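Local coordinates for protein N-acetylglucosamine-6-phosphate deacetylase (Thermotoga maritima, PDB 1O12) that probably removes the acetyl group from N-acetylglucosamine 6-phosphate, a step of amino-sugar breakdown, with the help of one divalent metal ion per subunit, at residues 196-210 with 224-238. Numbering follows the deposited sequence.
With FE (Fe (III) ion), chain C.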
ATOM      1  N   PHE A 196       3.589  14.440  -9.764  1.00 39.72           N
ATOM      2  CA  PHE A 196       2.827  13.463 -10.508  1.00 39.11           C
ATOM      3  C   PHE A 196       1.398  13.992 -10.612  1.00 40.39           C
ATOM      4  O   PHE A 196       0.785  13.917 -11.674  1.00 41.21           O
ATOM      5  CB  PHE A 196       2.819  12.120  -9.785  1.00 37.87           C
ATOM      6  CG  PHE A 196       1.813  11.167 -10.321  1.00 35.09           C
ATOM      7  CD1 PHE A 196       2.104  10.383 -11.420  1.00 35.72           C
ATOM      8  CD2 PHE A 196       0.553  11.100  -9.764  1.00 33.66           C
ATOM      9  CE1 PHE A 196       1.141   9.538 -11.960  1.00 36.79           C
ATOM     10  CE2 PHE A 196      -0.417  10.267 -10.295  1.00 35.11           C
ATOM     11  CZ  PHE A 196      -0.131   9.486 -11.388  1.00 36.13           C
HETATM   12  N   MSE A 197       0.876  14.528  -9.506  1.00 41.46           N
HETATM   13  CA  MSE A 197      -0.491  15.067  -9.466  1.00 43.91           C
HETATM   14  C   MSE A 197      -0.778  16.159 -10.506  1.00 43.94           C
HETATM   15  O   MSE A 197      -1.928  16.323 -10.960  1.00 42.56           O
HETATM   16  CB  MSE A 197      -0.807  15.617  -8.076  1.00 46.00           C
HETATM   17  CG  MSE A 197      -1.052  14.552  -7.040  1.00 52.26           C
HETATM   18 SE   MSE A 197      -2.696  13.488  -7.374  1.00 63.85          SE
HETATM   19  CE  MSE A 197      -4.027  14.791  -6.767  1.00 57.78           C
ATOM     20  N   LYS A 198       0.254  16.917 -10.859  1.00 42.10           N
ATOM     21  CA  LYS A 198       0.088  17.955 -11.852  1.00 43.21           C
ATOM     22  C   LYS A 198      -0.367  17.251 -13.121  1.00 42.67           C
ATOM     23  O   LYS A 198      -1.196  17.771 -13.874  1.00 42.31           O
ATOM     24  CB  LYS A 198       1.418  18.661 -12.108  1.00 46.27           C
ATOM     25  CG  LYS A 198       1.401  20.174 -11.902  1.00 50.87           C
ATOM     26  CD  LYS A 198       2.731  20.658 -11.276  1.00 54.03           C
ATOM     27  CE  LYS A 198       2.899  20.197  -9.806  1.00 54.96           C
ATOM     28  NZ  LYS A 198       4.266  20.464  -9.224  1.00 55.12           N
ATOM     29  N   PHE A 199       0.168  16.054 -13.350  1.00 41.08           N
ATOM     30  CA  PHE A 199      -0.201  15.302 -14.532  1.00 40.20           C
ATOM     31  C   PHE A 199      -1.459  14.485 -14.362  1.00 39.89           C
ATOM     32  O   PHE A 199      -2.173  14.251 -15.321  1.00 40.29           O
ATOM     33  CB  PHE A 199       0.942  14.402 -14.983  1.00 40.12           C
ATOM     34  CG  PHE A 199       2.043  15.141 -15.655  1.00 39.60           C
ATOM     35  CD1 PHE A 199       3.021  15.779 -14.910  1.00 40.23           C
ATOM     36  CD2 PHE A 199       2.087  15.231 -17.036  1.00 38.58           C
ATOM     37  CE1 PHE A 199       4.032  16.501 -15.545  1.00 41.16           C
ATOM     38  CE2 PHE A 199       3.085  15.947 -17.666  1.00 38.86           C
ATOM     39  CZ  PHE A 199       4.061  16.584 -16.916  1.00 38.93           C
ATOM     40  N   TYR A 200      -1.727  14.044 -13.142  1.00 40.62           N
ATOM     41  CA  TYR A 200      -2.919  13.265 -12.873  1.00 40.64           C
ATOM     42  C   TYR A 200      -4.149  14.134 -13.046  1.00 41.77           C
ATOM     43  O   TYR A 200      -5.189  13.656 -13.467  1.00 41.51           O
ATOM     44  CB  TYR A 200      -2.889  12.736 -11.453  1.00 40.76           C
ATOM     45  CG  TYR A 200      -4.162  12.029 -11.048  1.00 40.66           C
ATOM     46  CD1 TYR A 200      -4.440  10.735 -11.509  1.00 38.76           C
ATOM     47  CD2 TYR A 200      -5.088  12.650 -10.180  1.00 39.96           C
ATOM     48  CE1 TYR A 200      -5.598  10.062 -11.117  1.00 39.34           C
ATOM     49  CE2 TYR A 200      -6.260  11.983  -9.775  1.00 38.44           C
ATOM     50  CZ  TYR A 200      -6.500  10.691 -10.246  1.00 40.66           C
ATOM     51  OH  TYR A 200      -7.610  10.003  -9.820  1.00 41.31           O
ATOM     52  N   LYS A 201      -4.027  15.414 -12.708  1.00 43.78           N
ATOM     53  CA  LYS A 201      -5.139  16.342 -12.837  1.00 44.90           C
ATOM     54  C   LYS A 201      -5.438  16.608 -14.304  1.00 44.80           C
ATOM     55  O   LYS A 201      -6.536  17.041 -14.640  1.00 44.14           O
ATOM     56  CB  LYS A 201      -4.805  17.665 -12.176  1.00 48.21           C
ATOM     57  CG  LYS A 201      -4.502  17.602 -10.693  1.00 52.15           C
ATOM     58  CD  LYS A 201      -3.873  18.938 -10.236  1.00 54.00           C
ATOM     59  CE  LYS A 201      -3.613  18.923  -8.747  1.00 55.72           C
ATOM     60  NZ  LYS A 201      -4.867  18.566  -7.997  1.00 56.11           N
ATOM     61  N   GLU A 202      -4.459  16.357 -15.174  1.00 44.47           N
ATOM     62  CA  GLU A 202      -4.643  16.587 -16.607  1.00 44.24           C
ATOM     63  C   GLU A 202      -5.022  15.322 -17.361  1.00 42.61           C
ATOM     64  O   GLU A 202      -5.090  15.325 -18.588  1.00 40.85           O
ATOM     65  CB  GLU A 202      -3.376  17.157 -17.232  1.00 47.27           C
ATOM     66  CG  GLU A 202      -2.932  18.527 -16.722  1.00 53.01           C
ATOM     67  CD  GLU A 202      -3.981  19.643 -16.897  1.00 56.92           C
ATOM     68  OE1 GLU A 202      -4.726  19.662 -17.909  1.00 57.88           O
ATOM     69  OE2 GLU A 202      -4.037  20.532 -16.012  1.00 60.14           O
ATOM     70  N   GLY A 203      -5.248  14.234 -16.628  1.00 41.62           N
ATOM     71  CA  GLY A 203      -5.630  12.993 -17.272  1.00 37.85           C
ATOM     72  C   GLY A 203      -4.591  11.896 -17.367  1.00 38.27           C
ATOM     73  O   GLY A 203      -4.890  10.841 -17.909  1.00 40.38           O
ATOM     74  N   VAL A 204      -3.371  12.097 -16.883  1.00 35.69           N
ATOM     75  CA  VAL A 204      -2.408  10.998 -16.969  1.00 34.18           C
ATOM     76  C   VAL A 204      -2.802  10.011 -15.882  1.00 33.65           C
ATOM     77  O   VAL A 204      -2.767  10.353 -14.691  1.00 33.51           O
ATOM     78  CB  VAL A 204      -0.933  11.462 -16.728  1.00 34.60           C
ATOM     79  CG1 VAL A 204      -0.001  10.265 -16.812  1.00 30.58           C
ATOM     80  CG2 VAL A 204      -0.525  12.558 -17.769  1.00 33.84           C
ATOM     81  N   LYS A 205      -3.180   8.794 -16.260  1.00 31.60           N
ATOM     82  CA  LYS A 205      -3.591   7.852 -15.232  1.00 32.33           C
ATOM     83  C   LYS A 205      -2.954   6.465 -15.303  1.00 31.24           C
ATOM     84  O   LYS A 205      -3.592   5.454 -15.017  1.00 30.32           O
ATOM     85  CB  LYS A 205      -5.118   7.759 -15.221  1.00 33.85           C
ATOM     86  CG  LYS A 205      -5.793   9.083 -14.923  1.00 38.46           C
ATOM     87  CD  LYS A 205      -7.293   8.978 -15.108  1.00 44.53           C
ATOM     88  CE  LYS A 205      -8.023  10.247 -14.662  1.00 47.60           C
ATOM     89  NZ  LYS A 205      -9.505  10.061 -14.811  1.00 49.98           N
ATOM     90  N   ARG A 206      -1.667   6.425 -15.617  1.00 29.49           N
ATOM     91  CA  ARG A 206      -0.989   5.156 -15.729  1.00 30.10           C
ATOM     92  C   ARG A 206       0.486   5.215 -15.259  1.00 30.39           C
ATOM     93  O   ARG A 206       1.164   6.231 -15.424  1.00 29.64           O
ATOM     94  CB  ARG A 206      -1.101   4.730 -17.203  1.00 29.24           C
ATOM     95  CG  ARG A 206      -0.670   3.337 -17.570  1.00 29.42           C
ATOM     96  CD  ARG A 206      -0.736   3.215 -19.067  1.00 25.96           C
ATOM     97  NE  ARG A 206      -0.541   1.859 -19.526  1.00 27.78           N
ATOM     98  CZ  ARG A 206       0.620   1.206 -19.537  1.00 28.48           C
ATOM     99  NH1 ARG A 206       1.721   1.806 -19.105  1.00 23.02           N
ATOM    100  NH2 ARG A 206       0.663  -0.061 -19.991  1.00 25.01           N
ATOM    101  N   ILE A 207       0.969   4.131 -14.657  1.00 31.37           N
ATOM    102  CA  ILE A 207       2.365   4.042 -14.215  1.00 31.59           C
ATOM    103  C   ILE A 207       3.089   2.832 -14.881  1.00 32.11           C
ATOM    104  O   ILE A 207       2.572   1.702 -14.864  1.00 30.48           O
ATOM    105  CB  ILE A 207       2.431   3.958 -12.701  1.00 32.64           C
ATOM    106  CG1 ILE A 207       1.938   5.285 -12.117  1.00 32.14           C
ATOM    107  CG2 ILE A 207       3.873   3.646 -12.253  1.00 34.92           C
ATOM    108  CD1 ILE A 207       1.977   5.352 -10.625  1.00 32.09           C
ATOM    109  N   THR A 208       4.258   3.096 -15.487  1.00 31.42           N
ATOM    110  CA  THR A 208       5.052   2.092 -16.217  1.00 32.06           C
ATOM    111  C   THR A 208       5.844   1.180 -15.264  1.00 32.61           C
ATOM    112  O   THR A 208       6.532   1.651 -14.352  1.00 32.71           O
ATOM    113  CB  THR A 208       5.986   2.813 -17.292  1.00 32.55           C
ATOM    114  OG1 THR A 208       5.155   3.491 -18.234  1.00 29.80           O
ATOM    115  CG2 THR A 208       6.874   1.829 -18.067  1.00 27.36           C
ATOM    116  N   HIS A 209       5.753  -0.122 -15.535  1.00 33.88           N
ATOM    117  CA  HIS A 209       6.295  -1.203 -14.696  1.00 37.10           C
ATOM    118  C   HIS A 209       6.566  -0.805 -13.244  1.00 37.34           C
ATOM    119  O   HIS A 209       7.703  -0.566 -12.830  1.00 37.60           O
ATOM    120  CB  HIS A 209       7.508  -1.923 -15.331  1.00 39.46           C
ATOM    121  CG  HIS A 209       8.616  -1.021 -15.760  1.00 40.56           C
ATOM    122  ND1 HIS A 209       9.007   0.078 -15.033  1.00 41.59           N
ATOM    123  CD2 HIS A 209       9.422  -1.062 -16.847  1.00 42.43           C
ATOM    124  CE1 HIS A 209      10.004   0.681 -15.657  1.00 42.15           C
ATOM    125  NE2 HIS A 209      10.274   0.010 -16.760  1.00 42.39           N
ATOM    126  N   PHE A 210       5.460  -0.711 -12.504  1.00 37.11           N
ATOM    127  CA  PHE A 210       5.414  -0.361 -11.082  1.00 36.99           C
ATOM    128  C   PHE A 210       5.940  -1.554 -10.279  1.00 37.26           C
ATOM    129  O   PHE A 210       5.545  -2.696 -10.520  1.00 36.44           O
ATOM    130  CB  PHE A 210       3.952  -0.085 -10.701  1.00 37.41           C
ATOM    131  CG  PHE A 210       3.731   0.221  -9.240  1.00 37.40           C
ATOM    132  CD1 PHE A 210       3.633   1.538  -8.802  1.00 37.50           C
ATOM    133  CD2 PHE A 210       3.595  -0.811  -8.308  1.00 37.04           C
ATOM    134  CE1 PHE A 210       3.404   1.830  -7.475  1.00 37.00           C
ATOM    135  CE2 PHE A 210       3.367  -0.536  -6.972  1.00 36.46           C
ATOM    136  CZ  PHE A 210       3.269   0.788  -6.549  1.00 38.07           C
ATOM    137  N   ILE A 224       5.524   9.014  -6.581  1.00 39.05           N
ATOM    138  CA  ILE A 224       4.751   8.367  -7.643  1.00 39.09           C
ATOM    139  C   ILE A 224       4.256   7.003  -7.184  1.00 36.68           C
ATOM    140  O   ILE A 224       3.157   6.590  -7.523  1.00 37.90           O
ATOM    141  CB  ILE A 224       5.592   8.153  -8.954  1.00 39.84           C
ATOM    142  CG1 ILE A 224       5.870   9.479  -9.648  1.00 39.77           C
ATOM    143  CG2 ILE A 224       4.815   7.253  -9.923  1.00 40.30           C
ATOM    144  CD1 ILE A 224       6.022   9.336 -11.162  1.00 38.30           C
ATOM    145  N   THR A 225       5.089   6.297  -6.433  1.00 35.71           N
ATOM    146  CA  THR A 225       4.734   4.970  -5.937  1.00 35.24           C
ATOM    147  C   THR A 225       3.504   5.077  -5.062  1.00 34.69           C
ATOM    148  O   THR A 225       2.619   4.228  -5.114  1.00 35.94           O
ATOM    149  CB  THR A 225       5.888   4.392  -5.114  1.00 34.58           C
ATOM    150  OG1 THR A 225       7.083   4.494  -5.894  1.00 36.13           O
ATOM    151  CG2 THR A 225       5.626   2.954  -4.712  1.00 30.59           C
ATOM    152  N   GLY A 226       3.467   6.137  -4.261  1.00 34.17           N
ATOM    153  CA  GLY A 226       2.353   6.361  -3.364  1.00 33.39           C
ATOM    154  C   GLY A 226       1.125   6.801  -4.117  1.00 32.72           C
ATOM    155  O   GLY A 226       0.002   6.414  -3.778  1.00 33.81           O
ATOM    156  N   ALA A 227       1.332   7.621  -5.137  1.00 31.45           N
ATOM    157  CA  ALA A 227       0.230   8.071  -5.971  1.00 30.75           C
ATOM    158  C   ALA A 227      -0.338   6.828  -6.625  1.00 30.75           C
ATOM    159  O   ALA A 227      -1.548   6.617  -6.622  1.00 31.41           O
ATOM    160  CB  ALA A 227       0.722   9.033  -7.034  1.00 30.34           C
ATOM    161  N   GLY A 228       0.548   5.991  -7.161  1.00 31.61           N
ATOM    162  CA  GLY A 228       0.110   4.775  -7.831  1.00 31.79           C
ATOM    163  C   GLY A 228      -0.773   3.898  -6.971  1.00 33.13           C
ATOM    164  O   GLY A 228      -1.760   3.328  -7.441  1.00 35.10           O
ATOM    165  N   LEU A 229      -0.442   3.786  -5.696  1.00 32.25           N
ATOM    166  CA  LEU A 229      -1.244   2.957  -4.834  1.00 33.26           C
ATOM    167  C   LEU A 229      -2.485   3.684  -4.351  1.00 33.30           C
ATOM    168  O   LEU A 229      -3.551   3.090  -4.239  1.00 35.20           O
ATOM    169  CB  LEU A 229      -0.414   2.507  -3.626  1.00 34.85           C
ATOM    170  CG  LEU A 229       0.832   1.692  -3.935  1.00 35.62           C
ATOM    171  CD1 LEU A 229       1.730   1.597  -2.713  1.00 33.82           C
ATOM    172  CD2 LEU A 229       0.374   0.313  -4.440  1.00 34.34           C
ATOM    173  N   LEU A 230      -2.338   4.971  -4.073  1.00 33.49           N
ATOM    174  CA  LEU A 230      -3.422   5.780  -3.521  1.00 33.90           C
ATOM    175  C   LEU A 230      -4.579   6.057  -4.442  1.00 34.23           C
ATOM    176  O   LEU A 230      -5.740   5.930  -4.040  1.00 33.98           O
ATOM    177  CB  LEU A 230      -2.879   7.127  -3.026  1.00 32.54           C
ATOM    178  CG  LEU A 230      -3.899   8.097  -2.432  1.00 31.87           C
ATOM    179  CD1 LEU A 230      -4.517   7.476  -1.192  1.00 32.07           C
ATOM    180  CD2 LEU A 230      -3.232   9.415  -2.084  1.00 31.23           C
ATOM    181  N   LEU A 231      -4.253   6.441  -5.673  1.00 34.28           N
ATOM    182  CA  LEU A 231      -5.254   6.798  -6.671  1.00 34.85           C
ATOM    183  C   LEU A 231      -5.917   5.595  -7.318  1.00 36.21           C
ATOM    184  O   LEU A 231      -5.286   4.817  -8.049  1.00 35.01           O
ATOM    185  CB  LEU A 231      -4.614   7.686  -7.740  1.00 34.91           C
ATOM    186  CG  LEU A 231      -3.892   8.885  -7.129  1.00 36.16           C
ATOM    187  CD1 LEU A 231      -3.054   9.569  -8.186  1.00 35.28           C
ATOM    188  CD2 LEU A 231      -4.921   9.847  -6.483  1.00 34.41           C
ATOM    189  N   ASP A 232      -7.215   5.467  -7.068  1.00 38.24           N
ATOM    190  CA  ASP A 232      -8.000   4.354  -7.586  1.00 39.81           C
ATOM    191  C   ASP A 232      -8.135   4.186  -9.090  1.00 38.89           C
ATOM    192  O   ASP A 232      -8.287   3.067  -9.551  1.00 38.12           O
ATOM    193  CB  ASP A 232      -9.370   4.392  -6.947  1.00 45.09           C
ATOM    194  CG  ASP A 232      -9.336   3.908  -5.509  1.00 51.75           C
ATOM    195  OD1 ASP A 232      -8.368   4.280  -4.768  1.00 54.64           O
ATOM    196  OD2 ASP A 232     -10.275   3.153  -5.127  1.00 54.12           O
ATOM    197  N   ASP A 233      -8.073   5.273  -9.857  1.00 37.68           N
ATOM    198  CA  ASP A 233      -8.187   5.155 -11.308  1.00 36.93           C
ATOM    199  C   ASP A 233      -6.864   5.244 -12.086  1.00 35.27           C
ATOM    200  O   ASP A 233      -6.877   5.451 -13.292  1.00 35.44           O
ATOM    201  CB  ASP A 233      -9.150   6.200 -11.843  1.00 35.83           C
ATOM    202  CG  ASP A 233      -8.747   7.564 -11.455  1.00 37.92           C
ATOM    203  OD1 ASP A 233      -9.446   8.521 -11.842  1.00 37.84           O
ATOM    204  OD2 ASP A 233      -7.715   7.673 -10.748  1.00 40.29           O
ATOM    205  N   VAL A 234      -5.743   5.118 -11.387  1.00 33.37           N
ATOM    206  CA  VAL A 234      -4.408   5.105 -12.002  1.00 33.11           C
ATOM    207  C   VAL A 234      -4.102   3.616 -12.118  1.00 33.47           C
ATOM    208  O   VAL A 234      -4.131   2.897 -11.107  1.00 34.16           O
ATOM    209  CB  VAL A 234      -3.310   5.708 -11.073  1.00 31.81           C
ATOM    210  CG1 VAL A 234      -1.933   5.246 -11.529  1.00 29.38           C
ATOM    211  CG2 VAL A 234      -3.371   7.201 -11.083  1.00 29.17           C
ATOM    212  N   LYS A 235      -3.813   3.132 -13.316  1.00 32.22           N
ATOM    213  CA  LYS A 235      -3.522   1.711 -13.438  1.00 32.27           C
ATOM    214  C   LYS A 235      -2.008   1.477 -13.343  1.00 31.37           C
ATOM    215  O   LYS A 235      -1.223   2.360 -13.698  1.00 31.53           O
ATOM    216  CB  LYS A 235      -4.080   1.163 -14.755  1.00 32.48           C
ATOM    217  CG  LYS A 235      -5.555   1.463 -14.983  1.00 32.78           C
ATOM    218  CD  LYS A 235      -6.115   0.574 -16.089  1.00 35.70           C
ATOM    219  CE  LYS A 235      -7.576   0.873 -16.382  1.00 37.51           C
ATOM    220  NZ  LYS A 235      -8.381   0.967 -15.122  1.00 41.24           N
ATOM    221  N   LEU A 236      -1.599   0.303 -12.873  1.00 28.31           N
ATOM    222  CA  LEU A 236      -0.184   0.023 -12.736  1.00 29.37           C
ATOM    223  C   LEU A 236       0.204  -1.173 -13.561  1.00 31.17           C
ATOM    224  O   LEU A 236      -0.456  -2.213 -13.499  1.00 32.82           O
ATOM    225  CB  LEU A 236       0.178  -0.270 -11.278  1.00 28.45           C
ATOM    226  CG  LEU A 236      -0.377   0.629 -10.167  1.00 28.13           C
ATOM    227  CD1 LEU A 236       0.109   0.150  -8.812  1.00 28.13           C
ATOM    228  CD2 LEU A 236       0.070   2.059 -10.425  1.00 26.83           C
ATOM    229  N   GLU A 237       1.263  -1.060 -14.352  1.00 31.46           N
ATOM    230  CA  GLU A 237       1.633  -2.240 -15.089  1.00 33.22           C
ATOM    231  C   GLU A 237       2.596  -3.041 -14.194  1.00 31.88           C
ATOM    232  O   GLU A 237       3.388  -2.473 -13.469  1.00 31.82           O
ATOM    233  CB  GLU A 237       2.191  -1.881 -16.492  1.00 34.69           C
ATOM    234  CG  GLU A 237       3.581  -1.361 -16.600  1.00 35.62           C
ATOM    235  CD  GLU A 237       3.980  -1.020 -18.046  1.00 37.99           C
ATOM    236  OE1 GLU A 237       5.194  -0.945 -18.300  1.00 38.63           O
ATOM    237  OE2 GLU A 237       3.106  -0.808 -18.926  1.00 38.73           O
ATOM    238  N   LEU A 238       2.473  -4.361 -14.213  1.00 31.55           N
ATOM    239  CA  LEU A 238       3.304  -5.221 -13.390  1.00 30.88           C
ATOM    240  C   LEU A 238       3.997  -6.338 -14.188  1.00 29.98           C
ATOM    241  O   LEU A 238       3.368  -7.009 -14.996  1.00 29.18           O
ATOM    242  CB  LEU A 238       2.451  -5.893 -12.318  1.00 29.86           C
ATOM    243  CG  LEU A 238       1.475  -5.203 -11.377  1.00 31.47           C
ATOM    244  CD1 LEU A 238       0.964  -6.287 -10.402  1.00 29.52           C
ATOM    245  CD2 LEU A 238       2.132  -4.039 -10.607  1.00 32.08           C
TER
HETATM  246 FE    FE C 401      11.963   0.571 -18.244  0.97 67.19          FE
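Arg206 holds Glu237 through one carboxylate oxygen, OE2: NH2 meets it at 2.8 Å, nearly in line with its C-O bond, while NH1 comes from above the carboxylate plane, 58° out of it. The long arginine chain spans to the neighbouring strand; its NE pairs with Glu336 and NH1 also meets Ser185. The other oxygen, Glu237 OE1, is taken by His61 and, less surely, by His209 N, so this buried acid appears well satisfied. Parallel pairing sets Arg206 beside Lys235 and Ile207 beside Leu236: Lys205 O accepts from Lys235 N, Lys235 O from Ile207 N at 3.0 Å, and Ile207 O from Glu237 N. Past the strand the pattern shifts by a residue, and Phe210 N takes Glu237 O. Nearer the surface, Tyr200 offers a ring face to Leu231 CD1 and its hydroxyl to the syn lone pair of Asp233 OD2, 2.5 Å from OH; Asp233 OD1 serves Lys205 NZ in a weak salt bridge. A phenylalanine at Tyr200 would probably leave OD2 without this partner and the carboxylate freer to turn. A beta carbon on Gly228 would run into Ile207 CD1, and chi1 of 177° swings the Phe210 ring under Leu236 CD1, a CH-pi contact. This beta-alpha-beta unit carries His209, which binds iron with His188 and Glu127, just beyond its first strand, as is usual in amidohydrolase TIM barrels.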